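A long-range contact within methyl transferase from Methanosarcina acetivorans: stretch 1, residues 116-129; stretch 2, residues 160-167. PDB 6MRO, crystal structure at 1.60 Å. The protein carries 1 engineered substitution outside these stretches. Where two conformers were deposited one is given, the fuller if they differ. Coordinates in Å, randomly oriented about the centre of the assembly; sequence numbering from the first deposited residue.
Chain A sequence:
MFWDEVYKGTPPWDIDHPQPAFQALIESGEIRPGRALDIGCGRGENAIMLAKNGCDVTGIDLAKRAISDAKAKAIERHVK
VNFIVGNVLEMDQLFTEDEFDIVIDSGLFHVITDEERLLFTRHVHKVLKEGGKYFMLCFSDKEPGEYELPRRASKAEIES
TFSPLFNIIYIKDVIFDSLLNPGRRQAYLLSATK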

ATOM      1  N   GLU A 116       7.874 -12.127  -8.564  1.00 44.46           N
ATOM      2  CA  GLU A 116       6.976 -12.239  -7.425  1.00 42.43           C
ATOM      3  C   GLU A 116       5.620 -11.588  -7.669  1.00 35.39           C
ATOM      4  O   GLU A 116       4.775 -11.606  -6.771  1.00 33.79           O
ATOM      5  CB  GLU A 116       7.628 -11.624  -6.177  1.00 43.57           C
ATOM      6  CG  GLU A 116       8.958 -12.269  -5.754  1.00 50.76           C
ATOM      7  CD  GLU A 116       8.861 -13.775  -5.514  1.00 59.45           C
ATOM      8  OE1 GLU A 116       7.944 -14.213  -4.790  1.00 63.61           O
ATOM      9  OE2 GLU A 116       9.719 -14.527  -6.026  1.00 63.51           O
ATOM     10  N   ARG A 117       5.382 -11.033  -8.863  1.00 37.18           N
ATOM     11  CA  ARG A 117       4.179 -10.235  -9.095  1.00 38.05           C
ATOM     12  C   ARG A 117       2.916 -11.096  -9.129  1.00 33.13           C
ATOM     13  O   ARG A 117       1.894 -10.718  -8.547  1.00 31.61           O
ATOM     14  CB  ARG A 117       4.318  -9.432 -10.392  1.00 45.31           C
ATOM     15  CG  ARG A 117       5.104  -8.131 -10.248  1.00 49.88           C
ATOM     16  CD  ARG A 117       4.406  -6.975 -10.960  1.00 52.32           C
ATOM     17  NE  ARG A 117       5.244  -5.782 -11.116  1.00 58.11           N
ATOM     18  CZ  ARG A 117       5.626  -4.984 -10.116  1.00 58.61           C
ATOM     19  NH1 ARG A 117       5.271  -5.255  -8.868  1.00 57.61           N
ATOM     20  NH2 ARG A 117       6.375  -3.913 -10.361  1.00 60.14           N
ATOM     21  N   LEU A 118       2.948 -12.239  -9.823  1.00 36.06           N
ATOM     22  CA  LEU A 118       1.756 -13.087  -9.875  1.00 37.67           C
ATOM     23  C   LEU A 118       1.383 -13.576  -8.483  1.00 35.11           C
ATOM     24  O   LEU A 118       0.220 -13.485  -8.071  1.00 32.94           O
ATOM     25  CB  LEU A 118       1.970 -14.274 -10.822  1.00 44.82           C
ATOM     26  CG  LEU A 118       1.094 -15.520 -10.580  1.00 50.19           C
ATOM     27  CD1 LEU A 118      -0.395 -15.226 -10.773  1.00 52.66           C
ATOM     28  CD2 LEU A 118       1.519 -16.701 -11.468  1.00 51.10           C
ATOM     29  N   LEU A 119       2.369 -14.096  -7.746  1.00 35.42           N
ATOM     30  CA  LEU A 119       2.146 -14.511  -6.363  1.00 35.72           C
ATOM     31  C   LEU A 119       1.584 -13.366  -5.528  1.00 35.01           C
ATOM     32  O   LEU A 119       0.665 -13.562  -4.723  1.00 37.07           O
ATOM     33  CB  LEU A 119       3.460 -15.014  -5.764  1.00 39.02           C
ATOM     34  CG  LEU A 119       3.429 -15.610  -4.360  1.00 41.07           C
ATOM     35  CD1 LEU A 119       2.524 -16.824  -4.363  1.00 40.30           C
ATOM     36  CD2 LEU A 119       4.834 -15.971  -3.882  1.00 39.98           C
ATOM     37  N   PHE A 120       2.128 -12.163  -5.708  1.00 31.49           N
ATOM     38  CA  PHE A 120       1.637 -11.000  -4.975  1.00 25.32           C
ATOM     39  C   PHE A 120       0.148 -10.783  -5.227  1.00 25.99           C
ATOM     40  O   PHE A 120      -0.646 -10.689  -4.284  1.00 22.83           O
ATOM     41  CB  PHE A 120       2.457  -9.776  -5.378  1.00 26.01           C
ATOM     42  CG  PHE A 120       1.976  -8.482  -4.784  1.00 24.66           C
ATOM     43  CD1 PHE A 120       1.174  -7.630  -5.522  1.00 26.98           C
ATOM     44  CD2 PHE A 120       2.351  -8.106  -3.498  1.00 22.92           C
ATOM     45  CE1 PHE A 120       0.745  -6.422  -4.993  1.00 28.73           C
ATOM     46  CE2 PHE A 120       1.921  -6.895  -2.962  1.00 21.47           C
ATOM     47  CZ  PHE A 120       1.117  -6.054  -3.721  1.00 23.37           C
ATOM     48  N   THR A 121      -0.255 -10.725  -6.499  1.00 29.45           N
ATOM     49  CA  THR A 121      -1.665 -10.510  -6.812  1.00 26.47           C
ATOM     50  C   THR A 121      -2.540 -11.596  -6.192  1.00 25.26           C
ATOM     51  O   THR A 121      -3.627 -11.306  -5.679  1.00 25.90           O
ATOM     52  CB  THR A 121      -1.890 -10.460  -8.329  1.00 28.64           C
ATOM     53  OG1 THR A 121      -1.508 -11.709  -8.932  1.00 32.57           O
ATOM     54  CG2 THR A 121      -1.099  -9.343  -8.959  1.00 28.95           C
ATOM     55  N   ARG A 122      -2.085 -12.837  -6.216  1.00 27.06           N
ATOM     56  CA  ARG A 122      -2.899 -13.920  -5.675  1.00 29.38           C
ATOM     57  C   ARG A 122      -3.104 -13.821  -4.179  1.00 29.41           C
ATOM     58  O   ARG A 122      -4.145 -14.105  -3.698  1.00 29.94           O
ATOM     59  CB  ARG A 122      -2.406 -15.317  -6.096  1.00 30.91           C
ATOM     60  CG  ARG A 122      -3.218 -16.478  -5.484  1.00 32.18           C
ATOM     61  CD  ARG A 122      -4.107 -17.300  -6.459  1.00 33.02           C
ATOM     62  NE  ARG A 122      -5.166 -18.146  -5.839  1.00 34.35           N
ATOM     63  CZ  ARG A 122      -5.160 -19.482  -5.753  1.00 35.63           C
ATOM     64  NH1 ARG A 122      -4.163 -20.188  -6.248  1.00 37.32           N
ATOM     65  NH2 ARG A 122      -6.147 -20.119  -5.162  1.00 35.64           N
ATOM     66  N   HIS A 123      -2.079 -13.413  -3.459  1.00 25.91           N
ATOM     67  CA  HIS A 123      -2.218 -13.297  -2.011  1.00 27.31           C
ATOM     68  C   HIS A 123      -3.119 -12.136  -1.633  1.00 27.95           C
ATOM     69  O   HIS A 123      -3.949 -12.258  -0.724  1.00 27.68           O
ATOM     70  CB  HIS A 123      -0.842 -13.147  -1.361  1.00 32.27           C
ATOM     71  CG  HIS A 123      -0.222 -14.454  -0.994  1.00 41.42           C
ATOM     72  ND1 HIS A 123       0.560 -15.177  -1.868  1.00 45.81           N
ATOM     73  CD2 HIS A 123      -0.321 -15.201   0.130  1.00 44.21           C
ATOM     74  CE1 HIS A 123       0.940 -16.301  -1.287  1.00 46.10           C
ATOM     75  NE2 HIS A 123       0.418 -16.340  -0.075  1.00 45.66           N
ATOM     76  N   VAL A 124      -2.957 -10.993  -2.305  1.00 24.49           N
ATOM     77  CA  VAL A 124      -3.843  -9.861  -2.066  1.00 25.25           C
ATOM     78  C   VAL A 124      -5.283 -10.241  -2.381  1.00 26.73           C
ATOM     79  O   VAL A 124      -6.207  -9.961  -1.603  1.00 24.53           O
ATOM     80  CB  VAL A 124      -3.388  -8.645  -2.894  1.00 23.09           C
ATOM     81  CG1 VAL A 124      -4.419  -7.532  -2.789  1.00 22.10           C
ATOM     82  CG2 VAL A 124      -2.006  -8.172  -2.435  1.00 20.72           C
ATOM     83  N   HIS A 125      -5.494 -10.893  -3.536  1.00 23.14           N
ATOM     84  CA  HIS A 125      -6.831 -11.324  -3.930  1.00 26.89           C
ATOM     85  C   HIS A 125      -7.437 -12.249  -2.881  1.00 25.44           C
ATOM     86  O   HIS A 125      -8.616 -12.122  -2.544  1.00 26.79           O
ATOM     87  CB  HIS A 125      -6.774 -12.019  -5.300  1.00 28.54           C
ATOM     88  CG  HIS A 125      -8.064 -12.651  -5.730  1.00 35.11           C
ATOM     89  ND1 HIS A 125      -8.989 -12.000  -6.519  1.00 35.02           N
ATOM     90  CD2 HIS A 125      -8.567 -13.890  -5.512  1.00 35.18           C
ATOM     91  CE1 HIS A 125     -10.018 -12.799  -6.747  1.00 35.21           C
ATOM     92  NE2 HIS A 125      -9.784 -13.956  -6.153  1.00 39.64           N
ATOM     93  N   LYS A 126      -6.625 -13.147  -2.317  1.00 28.33           N
ATOM     94  CA  LYS A 126      -7.141 -14.161  -1.397  1.00 26.56           C
ATOM     95  C   LYS A 126      -7.651 -13.545  -0.095  1.00 25.52           C
ATOM     96  O   LYS A 126      -8.718 -13.928   0.390  1.00 26.24           O
ATOM     97  CB  LYS A 126      -6.052 -15.199  -1.118  1.00 29.97           C
ATOM     98  CG  LYS A 126      -6.471 -16.340  -0.202  1.00 38.84           C
ATOM     99  CD  LYS A 126      -5.286 -17.249   0.111  1.00 43.28           C
ATOM    100  CE  LYS A 126      -5.672 -18.331   1.116  1.00 48.54           C
ATOM    101  NZ  LYS A 126      -6.804 -19.163   0.614  1.00 50.98           N
ATOM    102  N   VAL A 127      -6.913 -12.589   0.491  1.00 24.01           N
ATOM    103  CA  VAL A 127      -7.315 -12.045   1.793  1.00 28.09           C
ATOM    104  C   VAL A 127      -8.419 -11.002   1.716  1.00 26.93           C
ATOM    105  O   VAL A 127      -9.014 -10.674   2.753  1.00 24.49           O
ATOM    106  CB  VAL A 127      -6.122 -11.435   2.557  1.00 24.47           C
ATOM    107  CG1 VAL A 127      -5.082 -12.520   2.813  1.00 24.47           C
ATOM    108  CG2 VAL A 127      -5.551 -10.237   1.808  1.00 27.40           C
ATOM    109  N   LEU A 128      -8.734 -10.492   0.523  1.00 22.47           N
ATOM    110  CA  LEU A 128      -9.816  -9.531   0.369  1.00 25.26           C
ATOM    111  C   LEU A 128     -11.178 -10.214   0.449  1.00 28.17           C
ATOM    112  O   LEU A 128     -11.351 -11.339  -0.026  1.00 25.16           O
ATOM    113  CB  LEU A 128      -9.688  -8.814  -0.977  1.00 28.73           C
ATOM    114  CG  LEU A 128      -8.922  -7.501  -0.899  1.00 26.28           C
ATOM    115  CD1 LEU A 128      -8.517  -7.071  -2.314  1.00 26.25           C
ATOM    116  CD2 LEU A 128      -9.760  -6.418  -0.212  1.00 25.04           C
ATOM    117  N   LYS A 129     -12.144  -9.529   1.056  1.00 25.88           N
ATOM    118  CA  LYS A 129     -13.517 -10.006   1.051  1.00 28.31           C
ATOM    119  C   LYS A 129     -14.114  -9.905  -0.343  1.00 29.91           C
ATOM    120  O   LYS A 129     -13.660  -9.139  -1.196  1.00 26.82           O
ATOM    121  CB  LYS A 129     -14.387  -9.187   2.001  1.00 29.64           C
ATOM    122  CG  LYS A 129     -14.299  -9.577   3.458  1.00 39.38           C
ATOM    123  CD  LYS A 129     -15.315  -8.790   4.274  1.00 46.61           C
ATOM    124  CE  LYS A 129     -15.065  -8.937   5.767  1.00 49.53           C
ATOM    125  NZ  LYS A 129     -16.009  -8.112   6.579  1.00 53.06           N
ATOM    126  N   SER A 160      -2.486  -5.020 -17.004  1.00 28.50           N
ATOM    127  CA  SER A 160      -2.038  -6.384 -17.267  1.00 35.00           C
ATOM    128  C   SER A 160      -1.856  -7.175 -15.974  1.00 32.59           C
ATOM    129  O   SER A 160      -2.158  -8.374 -15.923  1.00 30.01           O
ATOM    130  CB  SER A 160      -0.732  -6.363 -18.052  1.00 40.15           C
ATOM    131  OG  SER A 160      -0.317  -7.686 -18.319  1.00 43.89           O
ATOM    132  N   THR A 161      -1.381  -6.509 -14.921  1.00 30.86           N
ATOM    133  CA  THR A 161      -1.099  -7.177 -13.652  1.00 29.59           C
ATOM    134  C   THR A 161      -2.368  -7.489 -12.869  1.00 25.91           C
ATOM    135  O   THR A 161      -2.511  -8.592 -12.327  1.00 29.79           O
ATOM    136  CB  THR A 161      -0.173  -6.303 -12.805  1.00 29.62           C
ATOM    137  OG1 THR A 161       1.068  -6.111 -13.494  1.00 30.15           O
ATOM    138  CG2 THR A 161       0.080  -6.941 -11.457  1.00 27.66           C
ATOM    139  N   PHE A 162      -3.299  -6.539 -12.780  1.00 27.26           N
ATOM    140  CA  PHE A 162      -4.412  -6.694 -11.845  1.00 28.74           C
ATOM    141  C   PHE A 162      -5.740  -7.082 -12.493  1.00 30.48           C
ATOM    142  O   PHE A 162      -6.647  -7.521 -11.775  1.00 34.31           O
ATOM    143  CB  PHE A 162      -4.577  -5.409 -11.023  1.00 25.45           C
ATOM    144  CG  PHE A 162      -3.433  -5.172 -10.075  1.00 24.54           C
ATOM    145  CD1 PHE A 162      -2.447  -4.237 -10.364  1.00 23.44           C
ATOM    146  CD2 PHE A 162      -3.325  -5.915  -8.917  1.00 21.43           C
ATOM    147  CE1 PHE A 162      -1.380  -4.048  -9.498  1.00 23.16           C
ATOM    148  CE2 PHE A 162      -2.256  -5.727  -8.047  1.00 20.49           C
ATOM    149  CZ  PHE A 162      -1.293  -4.791  -8.337  1.00 21.36           C
ATOM    150  N   SER A 163      -5.883  -6.929 -13.812  0.50 28.14           N
ATOM    151  CA  SER A 163      -7.103  -7.387 -14.476  0.50 29.51           C
ATOM    152  C   SER A 163      -7.384  -8.876 -14.315  0.50 30.26           C
ATOM    153  O   SER A 163      -8.573  -9.238 -14.232  0.50 32.19           O
ATOM    154  CB  SER A 163      -7.063  -7.038 -15.968  0.50 31.40           C
ATOM    155  OG  SER A 163      -7.441  -5.695 -16.191  0.50 32.97           O
ATOM    156  N   PRO A 164      -6.398  -9.784 -14.315  1.00 30.74           N
ATOM    157  CA  PRO A 164      -6.743 -11.222 -14.231  1.00 36.97           C
ATOM    158  C   PRO A 164      -7.556 -11.608 -13.007  1.00 35.52           C
ATOM    159  O   PRO A 164      -8.413 -12.498 -13.100  1.00 39.34           O
ATOM    160  CB  PRO A 164      -5.374 -11.912 -14.223  1.00 37.93           C
ATOM    161  CG  PRO A 164      -4.519 -11.013 -15.009  1.00 34.98           C
ATOM    162  CD  PRO A 164      -4.958  -9.626 -14.629  1.00 30.44           C
ATOM    163  N   LEU A 165      -7.316 -10.971 -11.862  1.00 29.81           N
ATOM    164  CA  LEU A 165      -8.024 -11.304 -10.637  1.00 31.96           C
ATOM    165  C   LEU A 165      -8.925 -10.190 -10.118  1.00 33.82           C
ATOM    166  O   LEU A 165      -9.734 -10.446  -9.221  1.00 38.05           O
ATOM    167  CB  LEU A 165      -7.025 -11.697  -9.536  1.00 31.27           C
ATOM    168  CG  LEU A 165      -6.152 -12.927  -9.803  1.00 32.97           C
ATOM    169  CD1 LEU A 165      -5.086 -13.038  -8.728  1.00 36.85           C
ATOM    170  CD2 LEU A 165      -6.993 -14.186  -9.847  1.00 36.82           C
ATOM    171  N   PHE A 166      -8.823  -8.974 -10.653  1.00 31.04           N
ATOM    172  CA  PHE A 166      -9.558  -7.836 -10.115  1.00 28.51           C
ATOM    173  C   PHE A 166     -10.346  -7.132 -11.205  1.00 32.66           C
ATOM    174  O   PHE A 166      -9.992  -7.177 -12.390  1.00 33.64           O
ATOM    175  CB  PHE A 166      -8.627  -6.809  -9.462  1.00 24.39           C
ATOM    176  CG  PHE A 166      -7.869  -7.343  -8.281  1.00 24.54           C
ATOM    177  CD1 PHE A 166      -6.682  -8.028  -8.460  1.00 23.74           C
ATOM    178  CD2 PHE A 166      -8.356  -7.174  -6.992  1.00 23.43           C
ATOM    179  CE1 PHE A 166      -5.990  -8.536  -7.375  1.00 23.17           C
ATOM    180  CE2 PHE A 166      -7.665  -7.676  -5.911  1.00 23.80           C
ATOM    181  CZ  PHE A 166      -6.478  -8.344  -6.099  1.00 25.01           C
ATOM    182  N   ASN A 167     -11.411  -6.459 -10.786  1.00 29.54           N
ATOM    183  CA  ASN A 167     -12.118  -5.540 -11.660  1.00 33.37           C
ATOM    184  C   ASN A 167     -11.551  -4.148 -11.421  1.00 33.42           C
ATOM    185  O   ASN A 167     -11.554  -3.649 -10.289  1.00 31.78           O
ATOM    186  CB  ASN A 167     -13.623  -5.584 -11.412  1.00 39.56           C
ATOM    187  CG  ASN A 167     -14.224  -6.923 -11.774  1.00 43.51           C
ATOM    188  OD1 ASN A 167     -13.904  -7.503 -12.816  1.00 46.09           O
ATOM    189  ND2 ASN A 167     -15.083  -7.432 -10.909  1.00 43.42           N
TER

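The contact between residues 116-129, mostly helix, and residues 160-167 is mostly apolar, with a single weak hydrogen bond across it, and it buries 491 Å² summed over both sides. The backbones come closest in two places, where the CA atoms of T121 and F162 lie 6.9 Å apart and those of H125 and L165 lie 6.8 Å apart. T121 and H125 are four residues apart, about one helical turn, so both present their CA-to-CB bonds toward the second stretch, as do R117, V124 and, just beyond the helix, L128.

Aliphatic and aromatic packing accounts for most of the interface. T121 CG2 meets T161 CG2 at 3.7 Å and F162 CE2 at 3.9 Å, so this one methyl group touches both neighbours. The chi1 of T121 near +60° (p) accompanies a short hydrogen bond from its OG1 to L118 O, 2.6 Å away; the hydroxyl is thus satisfied within its own helix, though OG1 still lies against L165 CD1. F162 also reaches F120, with F162 CZ 4.2 Å from F120 CE1. Each of these atoms lies near the plane of the other ring, so the two phenylalanines meet edge to edge rather than stacking. R117 adds a looser approach, its CD being 4.3 Å from T161 OG1, a hydroxyl that is hydrogen-bonded elsewhere in the structure.

L165 has the largest area covered of any residue here. Its CD1 lies 3.8 Å from both T121 O and T121 OG1, and 3.9 Å from R122 CA, so the leucine packs against the helix backbone as well as its side chains. R122 directs its CA-to-CB bond away from the second stretch, and its part in the contact is small. The other methyl of L165, CD2, sits over one face of the H125 ring.

F166 fills the space farther along the helix. Although its CA-to-CB bond points sideways, the ring comes nearer: F166 CZ is 4.0 Å from V124 CG1 and 3.7 Å from H125 CA, while F166 CE2 is 3.7 Å from L128 CD1. The L128 methyl lies at the ring edge. L128 is the first residue to leave helical phi/psi, so the packing of F166 extends past the end of the helix.

H125 supplies both the aromatic pair and the polar link. Its ring directs an edge toward the face of F166, with centroids 5.7 Å apart and planes at 83°, close to perpendicular; H125 ND1 lies over that face. The same nitrogen donates a hydrogen bond to L165 O at 3.2 Å. The angle of 121° at the hydrogen is far from linear, and the bond is weak. In the second stretch, a backbone hydrogen bond of 2.8 Å from F166 N to F162 O links two residues whose aromatic rings pack against stretch 1.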